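Local coordinates for protein ribonucleoside-diphosphate reductase subunit beta (Streptococcus sanguinis, PDB 4N83) that binds a dimanganese centre and, as the small subunit of a class Ib ribonucleotide reductase, probably helps convert ribonucleotides into the deoxyribonucleotides needed for DNA synthesis, at residues L160-S163 against G164-T167; N112-S115 against E116-I120. All coordinates share one frame; numbering follows the deposited sequence.

How the interactions relate
Coming from the N terminus, the chain runs through helix 84-111, which carries the metal ligands Glu97 and His100, and turns at once into helix 114-124; interaction 2 spans that turn. Helices 128-143 and 148-160 follow, and interaction 1 then spans the break between helix 148-160 and helix 162-173. Each contact joins adjoining segments, so neither closes a long loop; they lie in series, neither nested nor crossing. The centres of interaction 1 and interaction 2 are about 22 Å apart, and the nearest atoms of interaction 1 and interaction 2 are about 12 Å apart. Interaction 2 lies at the surface, interaction 1 in the core near the manganese ions.

Interaction 1 of 2, residues L160-S163 against G164-T167; sequences LFYS and GFFT
The carbonyl of Phe161 accepts Gly164 N at 3.1 Å from Phe161 O and, more weakly, the amide of Phe165, while Phe166 N bonds to Tyr162 O. Phe165 meets both Phe161 and Tyr162. Its CG stands beside its own backbone N, anti to the carbonyl carbon (chi1 -67°), which sends the ring back toward these two residues. There its CD2 edge presses over the centre of the Tyr162 ring, an edge-to-face pair with centroids 5.1 Å apart and planes at 81°. One face of the same Phe165 ring lies over Phe161 O, displaced toward the rim. The far end of the ring reaches the in-plane edge of Phe161, where Phe165 CZ is 3.7 Å from Phe161 CD1; these two rings meet obliquely, at 56°. Ile184, Ile187 and Ile188 of helix 178-206 pack on Phe165, whereas Phe161 lies against Leu62 and Leu65 of helix 49-78. Phe161 also touches Asp66, a manganese ligand, and its side chain comes within about 4 Å of a manganese ion at the nearest atoms; this buried aromatic cluster near the beginning of helix 162-173 probably contributes to the apolar surroundings of the dimetal site in the ferritin-like helical bundle.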
loop_
_atom_site.group_PDB
_atom_site.type_symbol
_atom_site.label_atom_id
_atom_site.label_comp_id
_atom_site.label_asym_id
_atom_site.label_seq_id
_atom_site.Cartn_x
_atom_site.Cartn_y
_atom_site.Cartn_z
ATOM N N LEU A 160 -12.203 16.500 10.736
ATOM C CA LEU A 160 -11.285 17.103 11.715
ATOM C C LEU A 160 -9.838 17.243 11.221
ATOM O O LEU A 160 -8.993 17.801 11.925
ATOM C CB LEU A 160 -11.346 16.355 13.055
ATOM C CG LEU A 160 -10.946 14.874 13.113
ATOM C CD1 LEU A 160 -9.451 14.700 13.350
ATOM C CD2 LEU A 160 -11.744 14.153 14.192
ATOM N N PHE A 161 -9.556 16.736 10.021
ATOM C CA PHE A 161 -8.297 17.037 9.327
ATOM C C PHE A 161 -8.289 18.488 8.832
ATOM O O PHE A 161 -7.230 19.103 8.708
ATOM C CB PHE A 161 -8.085 16.090 8.132
ATOM C CG PHE A 161 -7.000 15.061 8.339
ATOM C CD1 PHE A 161 -5.920 14.988 7.468
ATOM C CD2 PHE A 161 -7.064 14.157 9.391
ATOM C CE1 PHE A 161 -4.926 14.042 7.644
ATOM C CE2 PHE A 161 -6.072 13.208 9.572
ATOM C CZ PHE A 161 -5.000 13.151 8.699
ATOM N N TYR A 162 -9.477 19.026 8.558
ATOM C CA TYR A 162 -9.618 20.341 7.931
ATOM C C TYR A 162 -9.370 21.522 8.872
ATOM O O TYR A 162 -9.269 22.662 8.415
ATOM C CB TYR A 162 -10.988 20.463 7.260
ATOM C CG TYR A 162 -11.094 19.640 5.996
ATOM C CD1 TYR A 162 -11.319 18.267 6.052
ATOM C CD2 TYR A 162 -10.950 20.231 4.743
ATOM C CE1 TYR A 162 -11.407 17.510 4.897
ATOM C CE2 TYR A 162 -11.039 19.478 3.583
ATOM C CZ TYR A 162 -11.268 18.119 3.667
ATOM O OH TYR A 162 -11.357 17.367 2.520
ATOM N N SER A 163 -9.277 21.256 10.175
ATOM C CA SER A 163 -8.789 22.253 11.128
ATOM C C SER A 163 -7.365 22.666 10.756
ATOM O O SER A 163 -6.986 23.829 10.904
ATOM C CB SER A 163 -8.806 21.698 12.555
ATOM O OG SER A 163 -8.055 20.499 12.647
ATOM N N GLY A 164 -6.589 21.698 10.272
ATOM C CA GLY A 164 -5.239 21.944 9.779
ATOM C C GLY A 164 -5.200 22.471 8.354
ATOM O O GLY A 164 -4.408 23.360 8.049
ATOM N N PHE A 165 -6.054 21.936 7.480
ATOM C CA PHE A 165 -6.079 22.356 6.072
ATOM C C PHE A 165 -6.487 23.822 5.870
ATOM O O PHE A 165 -6.180 24.405 4.831
ATOM C CB PHE A 165 -7.010 21.462 5.234
ATOM C CG PHE A 165 -6.538 20.035 5.072
ATOM C CD1 PHE A 165 -5.192 19.730 4.886
ATOM C CD2 PHE A 165 -7.458 18.992 5.056
ATOM C CE1 PHE A 165 -4.776 18.418 4.721
ATOM C CE2 PHE A 165 -7.046 17.679 4.888
ATOM C CZ PHE A 165 -5.703 17.393 4.720
ATOM N N PHE A 166 -7.170 24.408 6.854
ATOM C CA PHE A 166 -7.609 25.809 6.783
ATOM C C PHE A 166 -6.460 26.796 6.533
ATOM O O PHE A 166 -6.632 27.780 5.810
ATOM C CB PHE A 166 -8.350 26.192 8.074
ATOM C CG PHE A 166 -8.967 27.567 8.043
ATOM C CD1 PHE A 166 -10.283 27.746 7.636
ATOM C CD2 PHE A 166 -8.236 28.684 8.435
ATOM C CE1 PHE A 166 -10.856 29.008 7.613
ATOM C CE2 PHE A 166 -8.801 29.948 8.410
ATOM C CZ PHE A 166 -10.113 30.111 8.000
ATOM N N THR A 167 -5.299 26.531 7.131
ATOM C CA THR A 167 -4.147 27.436 7.034
ATOM C C THR A 167 -3.510 27.486 5.631
ATOM O O THR A 167 -3.414 28.567 5.049
ATOM C CB THR A 167 -3.081 27.111 8.107
ATOM O OG1 THR A 167 -3.699 27.079 9.399
ATOM C CG2 THR A 167 -1.970 28.156 8.110
#

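Interaction 2 of 2, residues N112-S115 against E116-I120; sequences NTKS and EIDEI
Thr113 and Glu116 meet where helix 114-124 begins, with Thr113 at the N-cap position and Glu116 three residues further on. The acid folds back over the start of its own helix: the chain beyond CG is extended (chi2 -172°), which carries the carboxylate to the Thr113 amide. Thr113 N donates to Glu116 OE1 at 3.3 Å with an N-H...O angle of 159°, and the oxygen receives it on its anti lone pair. The hydroxyl of Thr113 adds a second, weak bond to the same oxygen, 3.4 Å from Thr113 OG1 to Glu116 OE1, so two donors of one residue hold one end of the carboxylate. Asn112 crosses Glu116 at about a right angle, its CB 3.7 Å from Glu116 OE1, with the amide plane at 78° to the carboxylate. Beyond it, Asn112 ND2 approaches the CD1 methyl of Ile120 at 3.5 Å. The backbone bond from Ile117 N to Thr113 O, 3.0 Å, starts the helical ladder. Ile117 itself is buried and packs on Asn11 of the second subunit.

The cap as a whole lies at the surface. Its tight part is the bonding between Thr113 and Glu116, with Ile117 packed beneath; Lys114, Ser115, Asp118 and Glu119 make the looser side. The chain of Lys114 leaves pointing away from the following turn, and Lys114 NZ remains 5.3 Å from Asp118 OD2, too far for a salt bridge, though some electrostatic attraction is likely. Backbone bonds hold this side, among them Glu119 N to Ser115 O at 3.1 Å.

A glutamate at the third helical position bonding back to the amide of an N-cap threonine is one half of a capping box, here at the tight turn between helix 84-111 and helix 114-124.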
loop_
_atom_site.group_PDB
_atom_site.type_symbol
_atom_site.label_atom_id
_atom_site.label_comp_id
_atom_site.label_asym_id
_atom_site.label_seq_id
_atom_site.Cartn_x
_atom_site.Cartn_y
_atom_site.Cartn_z
ATOM N N ASN A 112 12.145 24.775 7.094
ATOM C CA ASN A 112 12.745 24.839 8.430
ATOM C C ASN A 112 14.145 24.229 8.506
ATOM O O ASN A 112 14.596 23.552 7.580
ATOM C CB ASN A 112 11.832 24.150 9.450
ATOM C CG ASN A 112 10.398 24.646 9.380
ATOM O OD1 ASN A 112 10.148 25.822 9.117
ATOM N ND2 ASN A 112 9.446 23.749 9.615
ATOM N N THR A 113 14.816 24.484 9.628
ATOM C CA THR A 113 16.167 23.980 9.888
ATOM C C THR A 113 16.137 22.703 10.733
ATOM O O THR A 113 15.093 22.332 11.273
ATOM C CB THR A 113 17.021 25.038 10.617
ATOM O OG1 THR A 113 16.411 25.371 11.871
ATOM C CG2 THR A 113 17.154 26.298 9.771
ATOM N N LYS A 114 17.293 22.050 10.848
ATOM C CA LYS A 114 17.429 20.766 11.552
ATOM C C LYS A 114 16.799 20.776 12.946
ATOM O O LYS A 114 15.973 19.918 13.263
ATOM C CB LYS A 114 18.911 20.382 11.655
ATOM C CG LYS A 114 19.186 19.035 12.308
ATOM C CD LYS A 114 20.671 18.711 12.285
ATOM C CE LYS A 114 21.013 17.539 13.193
ATOM N NZ LYS A 114 20.438 16.254 12.709
ATOM N N SER A 115 17.195 21.745 13.767
ATOM C CA SER A 115 16.719 21.837 15.151
ATOM C C SER A 115 15.278 22.350 15.253
ATOM O O SER A 115 14.569 22.008 16.199
ATOM C CB SER A 115 17.654 22.718 15.984
ATOM O OG SER A 115 17.903 23.953 15.336
ATOM N N GLU A 116 14.856 23.170 14.291
ATOM C CA GLU A 116 13.462 23.629 14.224
ATOM C C GLU A 116 12.492 22.471 13.982
ATOM O O GLU A 116 11.352 22.506 14.449
ATOM C CB GLU A 116 13.274 24.688 13.131
ATOM C CG GLU A 116 13.549 26.116 13.580
ATOM C CD GLU A 116 13.163 27.144 12.529
ATOM O OE1 GLU A 116 13.404 26.895 11.327
ATOM O OE2 GLU A 116 12.621 28.205 12.903
ATOM N N ILE A 117 12.948 21.456 13.250
ATOM C CA ILE A 117 12.137 20.268 12.976
ATOM C C ILE A 117 12.015 19.414 14.239
ATOM O O ILE A 117 10.937 18.899 14.542
ATOM C CB ILE A 117 12.718 19.428 11.817
ATOM C CG1 ILE A 117 12.769 20.256 10.527
ATOM C CG2 ILE A 117 11.871 18.181 11.583
ATOM C CD1 ILE A 117 13.757 19.745 9.501
ATOM N N ASP A 118 13.119 19.272 14.972
ATOM C CA ASP A 118 13.113 18.581 16.265
ATOM C C ASP A 118 12.130 19.230 17.242
ATOM O O ASP A 118 11.454 18.536 18.002
ATOM C CB ASP A 118 14.515 18.573 16.886
ATOM C CG ASP A 118 15.484 17.673 16.143
ATOM O OD1 ASP A 118 15.136 16.502 15.885
ATOM O OD2 ASP A 118 16.603 18.131 15.829
ATOM N N GLU A 119 12.063 20.561 17.213
ATOM C CA GLU A 119 11.150 21.322 18.071
ATOM C C GLU A 119 9.678 21.059 17.751
ATOM O O GLU A 119 8.854 20.948 18.662
ATOM C CB GLU A 119 11.435 22.826 17.971
ATOM C CG GLU A 119 12.669 23.275 18.739
ATOM C CD GLU A 119 12.855 24.782 18.729
ATOM O OE1 GLU A 119 12.558 25.419 17.695
ATOM O OE2 GLU A 119 13.305 25.331 19.757
ATOM N N ILE A 120 9.350 20.966 16.465
ATOM C CA ILE A 120 7.970 20.734 16.035
ATOM C C ILE A 120 7.509 19.325 16.411
ATOM O O ILE A 120 6.456 19.159 17.027
ATOM C CB ILE A 120 7.802 20.963 14.517
ATOM C CG1 ILE A 120 8.000 22.446 14.183
ATOM C CG2 ILE A 120 6.421 20.510 14.047
ATOM C CD1 ILE A 120 8.298 22.716 12.723
#